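Local coordinates for putative polyphosphate kinase 2 family protein (Arthrobacter aurescens, PDB 3RHF) that probably acts as a polyphosphate kinase, moving phosphate between polyphosphate and nucleotides, on a P-loop-type three-layer alpha/beta/alpha sandwich with a parallel central sheet, at residues A29-E34 and M185-K190; H119-R124 and A165-F170; E144-H149 and A158-R163; R150-A155 and D222-A227. All coordinates share one frame; numbering follows the deposited sequence.

How the interactions relate
From the N terminus, residues 29-34 in the loop ahead of helix 43-69 meet the C-terminal end of strand 179-187, next to edge strand 242-246, in interaction 1, closing a loop of 150 residues. Within that loop, interaction 2 joins 119-124 to helix 157-176, and interaction 3, lying wholly inside interaction 2, returns the same helix to 144-149 across only eight residues. Interaction 4 crosses all three, carrying helix 148-151 to helix 221-235. Interactions 2 and 3, centres about 10 Å apart, share the Asp120-Arg162 salt bridge; interactions 3 and 4, centres about 9 Å apart, share helix 148-151. Interactions 1 and 4 touch where Asn187 packs on selenomethionine Met225.

Interaction 1: residues A29-E34 and M185-K190; sequences AGVDPE and MLNISK
The pyrrolidine ring of Pro33 lies against the backbone that runs from Asn187 to Ser189, just where strand 179-187 leaves the parallel sheet of the three-layer alpha/beta/alpha sandwich and turns into helix 190-202. Its CB is 3.7 Å from Asn187 O and equally close to Ser189 N, while its CG stands 4.0 Å from Ser189 CB. No hydrogen bond spans the two segments: the evidence is for van der Waals contact of a saturated ring with peptide atoms, consistent with a CA separation of only 5.3 Å between Pro33 and Ile188.

The polar groups of Ser189 are held from elsewhere. Ser189 N donates to Asn248 OD1, and Ser189 OG, at the N-cap of helix 190-202, accepts from Glu192 N. The serine chi1 of 70° puts OG between the backbone N and the carbonyl carbon. Asn248 also has a backbone hydrogen bond with Pro33 and accordingly links both sides of the contact.

The 29-34 segment has no regular secondary structure but is shaped by an Asx turn. Asp32 OD1 accepts from Glu34 N at 3.1 Å, the donor approaching from above the carboxylate plane. At the last strand residue, Asn187, the side chain meets that of Val31 from the loop, and the two cross obliquely. Asn187 CG is anti to the backbone N (chi1 -175°); ND2, beyond it, meets the methyl Val31 CG1 at 3.5 Å.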
# COMPACT_ATOMS: atom_id res chain seq x y z
N ALA A 29 15.23 4.98 -30.10
CA ALA A 29 16.18 3.97 -30.60
C ALA A 29 17.59 4.22 -30.06
O ALA A 29 18.36 3.28 -29.91
CB ALA A 29 16.19 3.93 -32.13
N GLY A 30 17.95 5.47 -29.76
CA GLY A 30 19.22 5.78 -29.07
C GLY A 30 19.29 5.24 -27.63
O GLY A 30 20.37 5.17 -27.05
N VAL A 31 18.15 4.85 -27.06
CA VAL A 31 18.13 4.30 -25.70
C VAL A 31 18.56 2.83 -25.67
O VAL A 31 18.03 2.02 -26.41
CB VAL A 31 16.72 4.44 -25.01
CG1 VAL A 31 16.78 3.94 -23.57
CG2 VAL A 31 16.24 5.87 -25.08
N ASP A 32 19.52 2.53 -24.80
CA ASP A 32 19.97 1.19 -24.55
C ASP A 32 19.33 0.62 -23.26
O ASP A 32 19.63 1.04 -22.12
CB ASP A 32 21.49 1.18 -24.44
CG ASP A 32 22.06 -0.22 -24.23
OD1 ASP A 32 21.30 -1.22 -24.26
OD2 ASP A 32 23.29 -0.32 -24.03
N PRO A 33 18.46 -0.38 -23.42
CA PRO A 33 17.73 -0.91 -22.30
C PRO A 33 18.61 -1.56 -21.25
O PRO A 33 18.10 -1.93 -20.20
CB PRO A 33 16.86 -2.00 -22.94
CG PRO A 33 16.79 -1.64 -24.36
CD PRO A 33 18.12 -1.06 -24.67
N GLU A 34 19.89 -1.76 -21.56
CA GLU A 34 20.83 -2.44 -20.68
C GLU A 34 21.64 -1.44 -19.88
O GLU A 34 22.20 -1.79 -18.86
CB GLU A 34 21.81 -3.32 -21.51
CG GLU A 34 21.31 -4.72 -21.92
CD GLU A 34 21.00 -5.64 -20.71
OE1 GLU A 34 21.56 -5.45 -19.59
OE2 GLU A 34 20.18 -6.55 -20.87
N MSE A 185 8.60 5.90 -18.28
CA MSE A 185 8.41 4.73 -19.16
C MSE A 185 9.52 3.75 -18.92
O MSE A 185 10.70 4.07 -19.07
CB MSE A 185 8.33 5.13 -20.60
CG MSE A 185 7.89 3.95 -21.51
SE MSE A 185 9.36 3.37 -22.71
CE MSE A 185 8.37 2.03 -23.82
N LEU A 186 9.15 2.55 -18.52
CA LEU A 186 10.13 1.49 -18.33
C LEU A 186 10.38 0.76 -19.65
O LEU A 186 9.50 0.11 -20.16
CB LEU A 186 9.64 0.46 -17.29
CG LEU A 186 9.26 0.99 -15.94
CD1 LEU A 186 8.75 -0.19 -15.17
CD2 LEU A 186 10.45 1.66 -15.29
N ASN A 187 11.61 0.83 -20.15
CA ASN A 187 11.93 0.37 -21.49
C ASN A 187 12.77 -0.94 -21.42
O ASN A 187 13.91 -0.98 -20.92
CB ASN A 187 12.66 1.51 -22.18
CG ASN A 187 12.98 1.24 -23.63
OD1 ASN A 187 12.13 0.81 -24.42
ND2 ASN A 187 14.19 1.58 -24.00
N ILE A 188 12.18 -2.02 -21.89
CA ILE A 188 12.94 -3.25 -22.04
C ILE A 188 13.02 -3.58 -23.51
O ILE A 188 12.17 -3.14 -24.30
CB ILE A 188 12.37 -4.44 -21.25
CG1 ILE A 188 10.93 -4.78 -21.71
CG2 ILE A 188 12.46 -4.12 -19.73
CD1 ILE A 188 10.29 -5.96 -20.97
N SER A 189 14.07 -4.31 -23.86
CA SER A 189 14.26 -4.78 -25.24
C SER A 189 13.28 -5.90 -25.57
O SER A 189 12.83 -6.62 -24.67
CB SER A 189 15.68 -5.28 -25.43
OG SER A 189 15.86 -6.48 -24.73
N LYS A 190 12.93 -6.03 -26.85
CA LYS A 190 12.08 -7.16 -27.31
C LYS A 190 12.63 -8.53 -26.86
O LYS A 190 11.85 -9.41 -26.49
CB LYS A 190 11.85 -7.15 -28.83
CG LYS A 190 10.64 -8.02 -29.31
CD LYS A 190 10.64 -8.23 -30.83
CE LYS A 190 9.35 -8.93 -31.35
NZ LYS A 190 9.20 -9.02 -32.86

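Interaction 2: residues H119-R124 and A165-F170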
# COMPACT_ATOMS: atom_id res chain seq x y z
N HIS A 119 -17.85 7.71 -21.52
CA HIS A 119 -17.32 9.04 -21.26
C HIS A 119 -16.09 9.32 -22.11
O HIS A 119 -15.51 8.41 -22.68
CB HIS A 119 -16.88 9.20 -19.82
CG HIS A 119 -18.01 9.29 -18.85
ND1 HIS A 119 -18.56 10.50 -18.48
CD2 HIS A 119 -18.66 8.33 -18.16
CE1 HIS A 119 -19.52 10.27 -17.60
NE2 HIS A 119 -19.61 8.96 -17.39
N ASP A 120 -15.69 10.59 -22.15
CA ASP A 120 -14.41 10.98 -22.67
C ASP A 120 -13.32 10.22 -21.91
O ASP A 120 -13.51 9.86 -20.77
CB ASP A 120 -14.20 12.46 -22.47
CG ASP A 120 -12.86 12.89 -22.93
OD1 ASP A 120 -12.68 12.86 -24.17
OD2 ASP A 120 -11.98 13.21 -22.09
N PHE A 121 -12.19 9.98 -22.57
CA PHE A 121 -11.20 9.03 -22.07
C PHE A 121 -10.54 9.50 -20.79
O PHE A 121 -10.16 8.67 -20.00
CB PHE A 121 -10.17 8.70 -23.13
CG PHE A 121 -9.13 9.75 -23.33
CD1 PHE A 121 -7.86 9.58 -22.83
CD2 PHE A 121 -9.41 10.91 -24.03
CE1 PHE A 121 -6.89 10.57 -23.02
CE2 PHE A 121 -8.46 11.88 -24.22
CZ PHE A 121 -7.20 11.71 -23.73
N LEU A 122 -10.46 10.82 -20.57
CA LEU A 122 -9.98 11.38 -19.30
C LEU A 122 -10.92 11.34 -18.10
O LEU A 122 -10.50 11.61 -16.98
CB LEU A 122 -9.52 12.81 -19.49
CG LEU A 122 -8.37 12.93 -20.48
CD1 LEU A 122 -8.12 14.43 -20.67
CD2 LEU A 122 -7.11 12.17 -19.99
N TRP A 123 -12.18 11.00 -18.28
CA TRP A 123 -13.10 11.10 -17.17
C TRP A 123 -12.62 10.16 -16.06
O TRP A 123 -12.48 10.56 -14.92
CB TRP A 123 -14.51 10.77 -17.62
CG TRP A 123 -15.56 10.70 -16.55
CD1 TRP A 123 -16.22 11.75 -15.98
CD2 TRP A 123 -16.14 9.52 -15.98
NE1 TRP A 123 -17.14 11.29 -15.05
CE2 TRP A 123 -17.10 9.93 -15.04
CE3 TRP A 123 -15.92 8.16 -16.16
CZ2 TRP A 123 -17.87 9.04 -14.32
CZ3 TRP A 123 -16.67 7.26 -15.42
CH2 TRP A 123 -17.63 7.70 -14.51
N ARG A 124 -12.30 8.91 -16.41
CA ARG A 124 -11.92 7.94 -15.37
C ARG A 124 -10.59 8.26 -14.72
O ARG A 124 -10.35 7.87 -13.59
CB ARG A 124 -11.92 6.53 -15.92
CG ARG A 124 -10.87 6.26 -16.99
CD ARG A 124 -10.93 4.82 -17.36
NE ARG A 124 -9.80 4.36 -18.15
CZ ARG A 124 -9.38 3.09 -18.14
NH1 ARG A 124 -9.97 2.14 -17.35
NH2 ARG A 124 -8.34 2.75 -18.87
N ALA A 165 -3.48 16.52 -27.33
CA ALA A 165 -3.69 17.88 -26.87
C ALA A 165 -4.49 17.86 -25.57
O ALA A 165 -4.22 18.66 -24.69
CB ALA A 165 -4.36 18.77 -27.95
N ALA A 166 -5.43 16.93 -25.42
CA ALA A 166 -6.21 16.87 -24.18
C ALA A 166 -5.35 16.49 -22.95
O ALA A 166 -5.46 17.08 -21.85
CB ALA A 166 -7.38 15.94 -24.33
N ILE A 167 -4.49 15.49 -23.16
CA ILE A 167 -3.55 15.03 -22.16
C ILE A 167 -2.71 16.22 -21.68
O ILE A 167 -2.65 16.52 -20.50
CB ILE A 167 -2.69 13.86 -22.74
CG1 ILE A 167 -3.52 12.57 -22.81
CG2 ILE A 167 -1.51 13.60 -21.92
CD1 ILE A 167 -2.93 11.48 -23.70
N ASN A 168 -2.11 16.95 -22.60
CA ASN A 168 -1.30 18.09 -22.23
C ASN A 168 -2.06 19.16 -21.45
O ASN A 168 -1.50 19.75 -20.51
CB ASN A 168 -0.66 18.68 -23.47
CG ASN A 168 0.48 17.82 -24.01
OD1 ASN A 168 1.11 17.02 -23.29
ND2 ASN A 168 0.77 17.99 -25.28
N ASP A 169 -3.32 19.38 -21.82
CA ASP A 169 -4.18 20.35 -21.14
C ASP A 169 -4.52 19.88 -19.76
O ASP A 169 -4.43 20.65 -18.81
CB ASP A 169 -5.48 20.57 -21.91
CG ASP A 169 -6.45 21.52 -21.15
OD1 ASP A 169 -6.23 22.77 -21.15
OD2 ASP A 169 -7.45 21.03 -20.55
N PHE A 170 -4.87 18.60 -19.66
CA PHE A 170 -5.03 17.90 -18.39
C PHE A 170 -3.83 17.97 -17.50
O PHE A 170 -3.90 18.43 -16.33
CB PHE A 170 -5.30 16.48 -18.70
CG PHE A 170 -5.42 15.61 -17.54
CD1 PHE A 170 -6.39 15.84 -16.58
CD2 PHE A 170 -4.66 14.49 -17.45
CE1 PHE A 170 -6.54 14.97 -15.50
CE2 PHE A 170 -4.83 13.61 -16.39
CZ PHE A 170 -5.76 13.86 -15.41
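The two backbones come closest at Leu122 and Ile167, whose CA atoms are 7.9 Å apart, so the gap between the 119-124 turn and helix 157-176 is filled by side chains. The turn is type I, from Asp120 to Trp123, and leads into helix 123-126; helix 157-176 belongs to the helical layers that flank the parallel sheet of the alpha/beta/alpha sandwich. Trp123 N donates to Asp120 O, and the side chain of Asp120 caps the turn by accepting from Leu122 N at OD2 (3.2 Å), a donor that arrives from above the carboxylate plane. The other oxygen, OD1, forms a salt bridge with Arg162 one turn earlier on the same long helix.

Leu122 carries the largest share of the contact. CG is anti to the carbonyl carbon (chi1 -61°), and CD1, continuing the chain at chi2 175°, lies 3.9 Å from Ala166 O and 4.0 Å from both Ala166 CB and Phe170 CB. Its second branch, CD2, is placed over one face of the Phe170 ring, so both methyls meet Phe170, CD1 at CB and CD2 over the ring.

Phe121 comes in beside it. Its chi1 of 78° places CG between the backbone N and carbonyl carbon, and one ring face bears Leu122 CG, offset toward the rim. The ring also has a cation-pi contact with Arg163. Ile167 crosses it at about a right angle and meets the ring edge in plane, with Ile167 CG1 3.9 Å from both Phe121 CE1 and CZ.

Interaction 3: residues E144-H149 and A158-R163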
# COMPACT_ATOMS: atom_id res chain seq x y z
N GLU A 144 -2.65 5.06 -22.17
CA GLU A 144 -3.12 3.84 -22.78
C GLU A 144 -3.97 4.18 -23.99
O GLU A 144 -3.93 3.44 -25.02
CB GLU A 144 -3.93 2.96 -21.84
CG GLU A 144 -3.10 2.33 -20.73
CD GLU A 144 -2.17 1.24 -21.22
OE1 GLU A 144 -2.66 0.15 -21.54
OE2 GLU A 144 -0.95 1.44 -21.27
N ASP A 145 -4.70 5.31 -23.89
CA ASP A 145 -5.63 5.69 -24.94
C ASP A 145 -4.96 6.32 -26.15
O ASP A 145 -5.64 6.60 -27.10
CB ASP A 145 -6.71 6.59 -24.38
CG ASP A 145 -7.59 5.86 -23.40
OD1 ASP A 145 -8.38 4.99 -23.85
OD2 ASP A 145 -7.49 6.13 -22.18
N VAL A 146 -3.65 6.54 -26.13
CA VAL A 146 -2.91 6.81 -27.36
C VAL A 146 -1.82 5.78 -27.71
O VAL A 146 -0.94 6.06 -28.53
CB VAL A 146 -2.26 8.19 -27.34
CG1 VAL A 146 -3.33 9.22 -27.21
CG2 VAL A 146 -1.21 8.30 -26.23
N LEU A 147 -1.88 4.60 -27.09
CA LEU A 147 -0.89 3.54 -27.36
C LEU A 147 -1.60 2.31 -27.94
O LEU A 147 -1.51 2.06 -29.11
CB LEU A 147 -0.10 3.14 -26.10
CG LEU A 147 0.77 4.25 -25.53
CD1 LEU A 147 1.14 3.97 -24.10
CD2 LEU A 147 2.01 4.50 -26.41
N ILE A 148 -2.31 1.56 -27.11
CA ILE A 148 -2.96 0.38 -27.55
C ILE A 148 -3.92 0.80 -28.69
O ILE A 148 -3.91 0.21 -29.77
CB ILE A 148 -3.60 -0.40 -26.34
CG1 ILE A 148 -3.98 -1.83 -26.74
CG2 ILE A 148 -4.82 0.26 -25.81
CD1 ILE A 148 -4.25 -2.80 -25.52
N HIS A 149 -4.67 1.87 -28.48
CA HIS A 149 -5.64 2.33 -29.47
C HIS A 149 -4.97 2.68 -30.79
O HIS A 149 -5.52 2.46 -31.85
CB HIS A 149 -6.40 3.55 -28.93
CG HIS A 149 -7.41 3.23 -27.86
ND1 HIS A 149 -8.74 3.58 -27.97
CD2 HIS A 149 -7.27 2.62 -26.66
CE1 HIS A 149 -9.38 3.19 -26.88
NE2 HIS A 149 -8.51 2.60 -26.08
N ALA A 158 -6.76 11.88 -36.42
CA ALA A 158 -7.44 13.08 -35.90
C ALA A 158 -7.69 12.99 -34.39
O ALA A 158 -7.30 13.89 -33.64
CB ALA A 158 -8.78 13.33 -36.67
N GLU A 159 -8.36 11.90 -33.99
CA GLU A 159 -8.73 11.66 -32.59
C GLU A 159 -7.46 11.57 -31.75
O GLU A 159 -7.31 12.26 -30.74
CB GLU A 159 -9.58 10.38 -32.47
CG GLU A 159 -10.01 9.96 -31.05
CD GLU A 159 -11.05 10.85 -30.38
OE1 GLU A 159 -11.53 11.80 -31.02
OE2 GLU A 159 -11.38 10.59 -29.20
N LEU A 160 -6.52 10.76 -32.21
CA LEU A 160 -5.23 10.68 -31.57
C LEU A 160 -4.67 12.07 -31.34
O LEU A 160 -4.28 12.42 -30.23
CB LEU A 160 -4.27 9.87 -32.42
CG LEU A 160 -4.57 8.37 -32.52
CD1 LEU A 160 -3.56 7.72 -33.45
CD2 LEU A 160 -4.57 7.71 -31.12
N GLU A 161 -4.65 12.88 -32.38
CA GLU A 161 -4.15 14.24 -32.24
C GLU A 161 -4.91 15.00 -31.14
O GLU A 161 -4.28 15.66 -30.32
CB GLU A 161 -4.25 14.99 -33.57
CG GLU A 161 -3.22 16.12 -33.70
CD GLU A 161 -1.79 15.60 -33.69
OE1 GLU A 161 -1.52 14.50 -34.25
OE2 GLU A 161 -0.93 16.31 -33.11
N ARG A 162 -6.23 14.91 -31.11
CA ARG A 162 -6.97 15.60 -30.08
C ARG A 162 -6.65 15.03 -28.69
O ARG A 162 -6.63 15.75 -27.70
CB ARG A 162 -8.50 15.63 -30.34
CG ARG A 162 -9.33 14.52 -29.62
CD ARG A 162 -10.86 14.82 -29.46
NE ARG A 162 -11.21 15.13 -28.07
CZ ARG A 162 -11.34 14.24 -27.08
NH1 ARG A 162 -11.64 14.67 -25.86
NH2 ARG A 162 -11.19 12.92 -27.30
N ARG A 163 -6.39 13.74 -28.62
CA ARG A 163 -6.07 13.13 -27.35
C ARG A 163 -4.75 13.60 -26.79
O ARG A 163 -4.63 13.85 -25.60
CB ARG A 163 -6.07 11.66 -27.49
CG ARG A 163 -7.44 11.18 -27.57
CD ARG A 163 -7.41 9.72 -27.60
NE ARG A 163 -8.73 9.20 -27.82
CZ ARG A 163 -9.02 7.91 -27.84
NH1 ARG A 163 -8.06 7.02 -27.66
NH2 ARG A 163 -10.27 7.52 -28.04
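A salt-bridge network on helix 157-176, made of Glu159, Arg162 and Arg163, includes the arginine that reaches across to Asp145 in the loop before helix 148-151. Arg163 is extended from CG to NE, and its NH1 donates to Asp145 O at 2.5 Å, with an N-H...O angle of 137°; the separation is implausibly short, and its exact length is doubtful. The oxygen lies in the guanidinium plane and is met on a carbonyl lone pair. On the helix side, Arg163 NE donates to Glu159 OE2 at 3.3 Å, on the anti side of that carboxylate. Arg162 NH2 gives the same oxygen a weak bond, while its NH1 pairs with Asp120.

The side chains of Arg163 and Val146 slide past each other in opposite directions, Val146 CG1 3.7 Å from Arg163 CB; Val146 CG1 also faces Leu160 CD2 at 4.4 Å. His149 crosses the arginine at about a right angle, its ring plane 66° from the guanidinium, with ND1 3.5 Å from Arg163 NH1.

Asp145 OD1 sits 4.3 Å from Arg163 NH1, well out of the guanidinium plane. The carboxylate may contribute electrostatic attraction, but no N-H of Arg163 points at OD1, and directional bonding across the contact rests on the main-chain oxygen.

Interaction 4: residues R150-A155 and D222-A227; sequences RVHGWA and DDYMDA
Val151 stands at about a right angle to Tyr224 and sets one methyl over the ring: CG2 is 3.8 Å from the ring centroid and only 10° off the normal, a CH-pi contact at the centre of the face. Its other methyl, CG1, anti to the backbone N, leans 3.9 Å from Asp223 CB, so the two methyls meet neighbouring residues of the partner helix.

Arg150 runs past Ala227. Extended from CG to NE, it lays CD 4.0 Å from Ala227 CB before its guanidinium bends to Asp226. There NH1 donates to Asp226 OD2 at 2.9 Å in a salt bridge, joined by a weak bond from NH2 at 3.4 Å. The pairing is neither coplanar nor bidentate: the two planes stand 58° apart, and OD2 accepts from both nitrogens, from NH1 on its anti side.

These residues lie where short helix 148-151 packs on helix 221-235 in the alpha/beta/alpha sandwich. The short helix ends in a Schellman motif, with Gly153 at the C-prime position in positive phi; Gly153 N bonds to Arg150 O, and Trp154 N probably to His149 O. His152, the first residue beyond the helix, lies beside Val151 and edge-to-face with Tyr220. Its CE1 comes within 4.0 Å of Tyr224 OH, a non-bonded approach; that hydroxyl makes a weak hydrogen bond with Glu217.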
# COMPACT_ATOMS: atom_id res chain seq x y z
N ARG A 150 -3.77 3.24 -30.73
CA ARG A 150 -3.07 3.55 -31.95
C ARG A 150 -2.70 2.28 -32.71
O ARG A 150 -3.16 2.06 -33.83
CB ARG A 150 -1.83 4.36 -31.63
CG ARG A 150 -1.08 4.78 -32.86
CD ARG A 150 -0.06 5.80 -32.46
NE ARG A 150 0.49 6.52 -33.58
CZ ARG A 150 1.42 6.04 -34.41
NH1 ARG A 150 1.93 4.80 -34.27
NH2 ARG A 150 1.86 6.83 -35.37
N VAL A 151 -1.89 1.45 -32.07
CA VAL A 151 -1.45 0.17 -32.61
C VAL A 151 -2.56 -0.57 -33.34
O VAL A 151 -2.36 -1.01 -34.47
CB VAL A 151 -0.95 -0.74 -31.51
CG1 VAL A 151 -0.53 -2.12 -32.08
CG2 VAL A 151 0.22 -0.11 -30.80
N HIS A 152 -3.71 -0.70 -32.71
CA HIS A 152 -4.81 -1.50 -33.24
C HIS A 152 -5.86 -0.74 -34.07
O HIS A 152 -6.95 -1.25 -34.34
CB HIS A 152 -5.44 -2.29 -32.10
CG HIS A 152 -4.56 -3.38 -31.59
ND1 HIS A 152 -4.36 -3.62 -30.25
CD2 HIS A 152 -3.80 -4.29 -32.25
CE1 HIS A 152 -3.53 -4.63 -30.10
NE2 HIS A 152 -3.16 -5.05 -31.30
N GLY A 153 -5.52 0.47 -34.52
CA GLY A 153 -6.41 1.28 -35.36
C GLY A 153 -7.76 1.62 -34.75
O GLY A 153 -8.73 1.85 -35.47
N TRP A 154 -7.83 1.66 -33.41
CA TRP A 154 -9.10 1.93 -32.72
C TRP A 154 -9.38 3.43 -32.59
O TRP A 154 -10.36 3.81 -31.99
CB TRP A 154 -9.12 1.30 -31.34
CG TRP A 154 -9.04 -0.21 -31.30
CD1 TRP A 154 -9.29 -1.08 -32.33
CD2 TRP A 154 -8.77 -1.02 -30.15
NE1 TRP A 154 -9.15 -2.37 -31.90
CE2 TRP A 154 -8.83 -2.37 -30.57
CE3 TRP A 154 -8.46 -0.74 -28.81
CZ2 TRP A 154 -8.59 -3.45 -29.69
CZ3 TRP A 154 -8.21 -1.81 -27.94
CH2 TRP A 154 -8.29 -3.15 -28.38
N ALA A 155 -8.52 4.28 -33.16
CA ALA A 155 -8.82 5.70 -33.27
C ALA A 155 -8.00 6.33 -34.43
O ALA A 155 -6.84 5.97 -34.63
CB ALA A 155 -8.53 6.39 -31.94
N ASP A 222 6.90 -3.44 -32.65
CA ASP A 222 7.52 -2.24 -33.19
C ASP A 222 6.48 -1.14 -33.33
O ASP A 222 6.85 0.02 -33.27
CB ASP A 222 8.24 -2.51 -34.53
CG ASP A 222 9.46 -3.44 -34.37
OD1 ASP A 222 10.37 -3.18 -33.52
OD2 ASP A 222 9.51 -4.45 -35.12
N ASP A 223 5.21 -1.51 -33.53
CA ASP A 223 4.10 -0.54 -33.60
C ASP A 223 3.99 0.17 -32.21
O ASP A 223 3.95 1.42 -32.13
CB ASP A 223 2.76 -1.23 -33.96
CG ASP A 223 2.73 -1.84 -35.40
OD1 ASP A 223 3.10 -1.14 -36.37
OD2 ASP A 223 2.28 -3.03 -35.57
N TYR A 224 4.01 -0.62 -31.13
CA TYR A 224 4.08 -0.08 -29.79
C TYR A 224 5.27 0.82 -29.58
O TYR A 224 5.10 1.87 -29.05
CB TYR A 224 4.10 -1.18 -28.75
CG TYR A 224 2.75 -1.75 -28.38
CD1 TYR A 224 1.88 -1.06 -27.52
CD2 TYR A 224 2.36 -2.98 -28.85
CE1 TYR A 224 0.62 -1.61 -27.17
CE2 TYR A 224 1.14 -3.52 -28.50
CZ TYR A 224 0.27 -2.85 -27.67
OH TYR A 224 -0.91 -3.47 -27.35
N MSE A 225 6.47 0.44 -29.97
CA MSE A 225 7.59 1.38 -29.83
C MSE A 225 7.35 2.70 -30.57
O MSE A 225 7.79 3.76 -30.12
CB MSE A 225 8.90 0.81 -30.35
CG MSE A 225 9.54 -0.33 -29.50
SE MSE A 225 9.55 -0.11 -27.54
CE MSE A 225 7.78 -0.86 -27.09
N ASP A 226 6.68 2.63 -31.73
CA ASP A 226 6.36 3.83 -32.52
C ASP A 226 5.32 4.71 -31.77
O ASP A 226 5.44 5.95 -31.69
CB ASP A 226 5.91 3.43 -33.96
CG ASP A 226 5.78 4.64 -34.89
OD1 ASP A 226 6.80 5.33 -35.10
OD2 ASP A 226 4.65 4.92 -35.38
N ALA A 227 4.30 4.05 -31.22
CA ALA A 227 3.27 4.72 -30.47
C ALA A 227 3.88 5.50 -29.31
O ALA A 227 3.53 6.66 -29.07
CB ALA A 227 2.28 3.71 -29.94